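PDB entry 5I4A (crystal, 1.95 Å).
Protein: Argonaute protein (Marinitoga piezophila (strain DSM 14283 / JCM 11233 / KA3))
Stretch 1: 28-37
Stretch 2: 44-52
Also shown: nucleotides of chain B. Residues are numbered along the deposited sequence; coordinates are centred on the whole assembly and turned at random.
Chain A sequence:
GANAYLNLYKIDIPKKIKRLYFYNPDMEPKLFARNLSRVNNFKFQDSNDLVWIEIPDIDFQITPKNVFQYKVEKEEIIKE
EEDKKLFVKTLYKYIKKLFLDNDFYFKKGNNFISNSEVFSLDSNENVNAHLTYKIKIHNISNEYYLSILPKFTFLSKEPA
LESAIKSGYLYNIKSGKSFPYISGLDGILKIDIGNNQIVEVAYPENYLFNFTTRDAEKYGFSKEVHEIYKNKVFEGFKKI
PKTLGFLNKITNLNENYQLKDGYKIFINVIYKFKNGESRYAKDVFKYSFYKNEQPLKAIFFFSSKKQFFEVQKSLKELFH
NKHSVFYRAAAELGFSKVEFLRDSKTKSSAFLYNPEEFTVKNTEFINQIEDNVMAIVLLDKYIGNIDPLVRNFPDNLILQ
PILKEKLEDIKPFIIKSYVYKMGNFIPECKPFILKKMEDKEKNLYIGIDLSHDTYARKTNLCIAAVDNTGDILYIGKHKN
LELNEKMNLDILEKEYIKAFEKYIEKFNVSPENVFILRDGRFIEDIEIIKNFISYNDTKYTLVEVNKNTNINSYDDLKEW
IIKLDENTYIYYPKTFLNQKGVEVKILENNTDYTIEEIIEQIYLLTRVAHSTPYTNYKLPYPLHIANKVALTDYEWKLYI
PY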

# COMPACT_ATOMS: atom_id res chain seq x y z
N GLU A 28 -18.14 -2.30 40.56
CA GLU A 28 -16.72 -2.25 40.25
C GLU A 28 -16.45 -1.20 39.18
O GLU A 28 -17.25 -1.06 38.24
N PRO A 29 -15.36 -0.44 39.30
CA PRO A 29 -15.12 0.64 38.33
C PRO A 29 -15.04 0.17 36.89
O PRO A 29 -15.53 0.86 35.99
N LYS A 30 -14.45 -1.00 36.63
CA LYS A 30 -14.36 -1.49 35.26
C LYS A 30 -15.74 -1.78 34.69
O LYS A 30 -16.02 -1.46 33.52
N LEU A 31 -16.63 -2.37 35.49
CA LEU A 31 -17.98 -2.65 35.02
C LEU A 31 -18.79 -1.37 34.85
O LEU A 31 -19.54 -1.23 33.88
N PHE A 32 -18.66 -0.43 35.80
CA PHE A 32 -19.32 0.86 35.67
C PHE A 32 -18.90 1.56 34.39
O PHE A 32 -19.73 2.07 33.63
N ALA A 33 -17.59 1.57 34.11
CA ALA A 33 -17.09 2.20 32.89
C ALA A 33 -17.61 1.49 31.64
O ALA A 33 -17.92 2.13 30.64
N ARG A 34 -17.70 0.15 31.69
CA ARG A 34 -18.15 -0.59 30.52
C ARG A 34 -19.61 -0.30 30.20
O ARG A 34 -19.96 -0.10 29.03
N ASN A 35 -20.47 -0.27 31.22
CA ASN A 35 -21.87 0.05 30.98
C ASN A 35 -22.04 1.48 30.49
O ASN A 35 -22.88 1.75 29.62
N LEU A 36 -21.25 2.41 31.02
CA LEU A 36 -21.32 3.79 30.56
C LEU A 36 -20.86 3.91 29.11
O LEU A 36 -21.44 4.67 28.33
N SER A 37 -19.82 3.16 28.74
CA SER A 37 -19.36 3.17 27.35
C SER A 37 -20.43 2.64 26.41
O SER A 37 -20.65 3.20 25.33
N PHE A 44 -15.53 4.95 28.19
CA PHE A 44 -15.09 5.45 29.49
C PHE A 44 -13.87 4.66 29.95
O PHE A 44 -13.74 3.47 29.66
N GLN A 45 -12.99 5.33 30.69
CA GLN A 45 -11.87 4.66 31.33
C GLN A 45 -12.12 4.57 32.83
O GLN A 45 -12.95 5.30 33.39
N ASP A 46 -11.42 3.65 33.48
CA ASP A 46 -11.60 3.39 34.90
C ASP A 46 -10.26 3.41 35.62
O ASP A 46 -9.20 3.19 35.02
N SER A 47 -10.33 3.69 36.92
CA SER A 47 -9.18 3.57 37.81
C SER A 47 -9.45 2.50 38.85
O SER A 47 -10.32 1.64 38.66
N ASN A 48 -8.72 2.54 39.96
CA ASN A 48 -9.01 1.65 41.08
C ASN A 48 -10.31 2.03 41.78
O ASN A 48 -10.90 1.18 42.45
N ASP A 49 -10.76 3.28 41.65
CA ASP A 49 -12.03 3.70 42.23
C ASP A 49 -12.83 4.67 41.37
O ASP A 49 -14.06 4.68 41.48
N LEU A 50 -12.20 5.46 40.51
CA LEU A 50 -12.89 6.48 39.73
C LEU A 50 -13.02 6.07 38.27
O LEU A 50 -12.12 5.44 37.70
N VAL A 51 -14.14 6.45 37.66
CA VAL A 51 -14.39 6.28 36.24
C VAL A 51 -14.45 7.66 35.61
O VAL A 51 -15.10 8.56 36.15
N TRP A 52 -13.79 7.83 34.47
CA TRP A 52 -13.71 9.14 33.84
C TRP A 52 -13.94 9.04 32.34
O TRP A 52 -13.89 7.96 31.74

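One side of a helix (29-37) packs on a short two-stranded hairpin (44-52) through a small apolar cluster, with a salt bridge and a serine-to-backbone hydrogen bond as its polar contacts. The hairpin is held by Q45 N to W52 O (3.0 Å) and W52 N to Q45 O (2.9 Å). Along the extended chain, F44, D46 and V51 point toward the helix, while Q45 and W52 point away. From the helix, P29, A33 and L36 point toward the hairpin, about a turn apart. V51 (chi1 t) reaches all three: its CG2 lies 4.1 Å from P29 CB, and its CG1 lies 3.8 Å from A33 CB and 4.1 Å from L36 CD1. F32 (t), though sideways, brings CD2 to 3.8 Å from V51 CG2. At A33 the backbones come close, A33 CA lying 5.1 Å from F44 CA, and A33 CB sits 3.9 Å from F44 CB. F44 (m) turns one ring face to L36 (m, t), whose CB stands 3.5 Å from the ring centroid in a CH-pi contact, almost on the ring normal. P29 covers the turn, with CB 3.5 Å from S47 O and CG 3.6 Å from N48 O.

K30 leaves its CA sideways but curls back (t, t, m, m) to place NZ 3.2 Å from OD2 of D46 (p), a salt bridge beside the apolar cluster. At the other end, S37 (m) accepts a nearly straight hydrogen bond from F44 N to its OG (2.8 Å) and donates from OG to A33 O (2.6 Å), tying the start of stretch 2 to the helix. Water 1 donates to S37 OG (2.9 Å) and F44 O (2.7 Å), bridging S37 and F44. R34 points away from the hairpin; its NH2 lies 3.5 Å from OP2 of U21 in chain B.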

# COMPACT_ATOMS: atom_id res chain seq x y z
CB GLU A 28 -16.23 -3.63 39.80
CG GLU A 28 -16.34 -4.68 40.89
CD GLU A 28 -15.49 -4.35 42.09
OE1 GLU A 28 -14.24 -4.37 41.95
OE2 GLU A 28 -16.06 -4.05 43.17
CB PRO A 29 -13.78 1.23 38.81
CG PRO A 29 -13.74 0.91 40.27
CD PRO A 29 -14.41 -0.42 40.42
CB LYS A 30 -13.48 -2.74 35.20
CG LYS A 30 -13.24 -3.26 33.79
CD LYS A 30 -12.10 -4.27 33.77
CE LYS A 30 -10.80 -3.65 34.24
NZ LYS A 30 -10.40 -2.47 33.42
CB LEU A 31 -18.68 -3.60 35.99
CG LEU A 31 -20.15 -3.92 35.73
CD1 LEU A 31 -20.34 -4.46 34.32
CD2 LEU A 31 -20.68 -4.91 36.76
CB PHE A 32 -19.02 1.71 36.90
CG PHE A 32 -19.81 3.00 36.98
CD1 PHE A 32 -21.16 3.02 36.69
CD2 PHE A 32 -19.19 4.18 37.37
CE1 PHE A 32 -21.88 4.20 36.77
CE2 PHE A 32 -19.91 5.36 37.45
CZ PHE A 32 -21.26 5.37 37.15
CB ALA A 33 -15.57 2.23 32.90
CB ARG A 34 -17.94 -2.09 30.74
CG ARG A 34 -18.53 -2.96 29.64
CD ARG A 34 -17.44 -3.52 28.73
NE ARG A 34 -17.42 -4.98 28.75
CZ ARG A 34 -17.69 -5.75 27.70
NH1 ARG A 34 -17.98 -5.20 26.53
NH2 ARG A 34 -17.65 -7.07 27.81
CB ASN A 35 -22.69 -0.19 32.25
CG ASN A 35 -22.59 -1.62 32.74
OD1 ASN A 35 -22.10 -2.50 32.04
ND2 ASN A 35 -23.07 -1.86 33.96
CB LEU A 36 -20.48 4.69 31.46
CG LEU A 36 -21.06 4.89 32.87
CD1 LEU A 36 -20.12 5.73 33.72
CD2 LEU A 36 -22.44 5.53 32.78
CB SER A 37 -18.08 2.34 27.22
OG SER A 37 -17.12 2.69 28.21
CB PHE A 44 -16.20 5.32 30.54
CG PHE A 44 -17.30 6.34 30.40
CD1 PHE A 44 -18.13 6.35 29.29
CD2 PHE A 44 -17.53 7.26 31.41
CE1 PHE A 44 -19.15 7.28 29.18
CE2 PHE A 44 -18.55 8.19 31.31
CZ PHE A 44 -19.37 8.20 30.19
CB GLN A 45 -10.55 5.39 31.05
CG GLN A 45 -9.29 4.61 31.42
CD GLN A 45 -9.26 3.22 30.82
OE1 GLN A 45 -9.53 3.03 29.63
NE2 GLN A 45 -8.94 2.23 31.65
CB ASP A 46 -12.28 2.03 35.13
CG ASP A 46 -11.43 0.86 34.67
OD1 ASP A 46 -10.63 0.35 35.48
OD2 ASP A 46 -11.56 0.46 33.50
CB SER A 47 -8.87 4.91 38.49
OG SER A 47 -7.94 4.74 39.55
CB ASN A 48 -7.85 1.65 42.07
CG ASN A 48 -6.67 0.85 41.57
OD1 ASN A 48 -6.83 -0.26 41.06
ND2 ASN A 48 -5.47 1.40 41.71
CB ASP A 49 -11.81 4.33 43.61
CG ASP A 49 -11.38 3.32 44.66
OD1 ASP A 49 -10.19 2.93 44.66
OD2 ASP A 49 -12.22 2.91 45.49
CB LEU A 50 -12.17 7.83 39.82
CG LEU A 50 -12.23 8.55 41.17
CD1 LEU A 50 -11.35 9.78 41.15
CD2 LEU A 50 -13.67 8.91 41.51
CB VAL A 51 -15.69 5.49 35.99
CG1 VAL A 51 -16.13 5.62 34.54
CG2 VAL A 51 -15.51 4.03 36.36
CB TRP A 52 -12.37 9.84 34.14
CG TRP A 52 -11.17 8.95 34.12
CD1 TRP A 52 -10.72 8.15 35.14
CD2 TRP A 52 -10.23 8.79 33.05
NE1 TRP A 52 -9.58 7.50 34.76
CE2 TRP A 52 -9.25 7.87 33.49
CE3 TRP A 52 -10.13 9.32 31.76
CZ2 TRP A 52 -8.19 7.48 32.68
CZ3 TRP A 52 -9.07 8.93 30.96
CH2 TRP A 52 -8.11 8.01 31.43
P U B 21 -20.46 -8.96 24.85
OP1 U B 21 -21.60 -9.84 25.20
OP2 U B 21 -20.33 -7.68 25.58
O5' U B 21 -19.04 -9.70 25.00
C5' U B 21 -18.93 -11.12 24.98
C4' U B 21 -19.59 -11.70 23.75
O4' U B 21 -18.68 -11.63 22.62
C3' U B 21 -20.11 -13.15 23.81
O3' U B 21 -21.53 -13.20 23.62
C2' U B 21 -19.45 -13.84 22.61
O2' U B 21 -20.33 -14.67 21.87
C1' U B 21 -18.95 -12.69 21.74
N1 U B 21 -17.75 -13.04 20.98
C2 U B 21 -17.95 -13.56 19.71
O2 U B 21 -19.03 -13.70 19.20
N3 U B 21 -16.85 -13.93 19.00
C4 U B 21 -15.56 -13.85 19.43
O4 U B 21 -14.66 -14.22 18.68
C5 U B 21 -15.39 -13.32 20.75
C6 U B 21 -16.46 -12.94 21.47
O HOH W 1 -15.01 1.06 29.29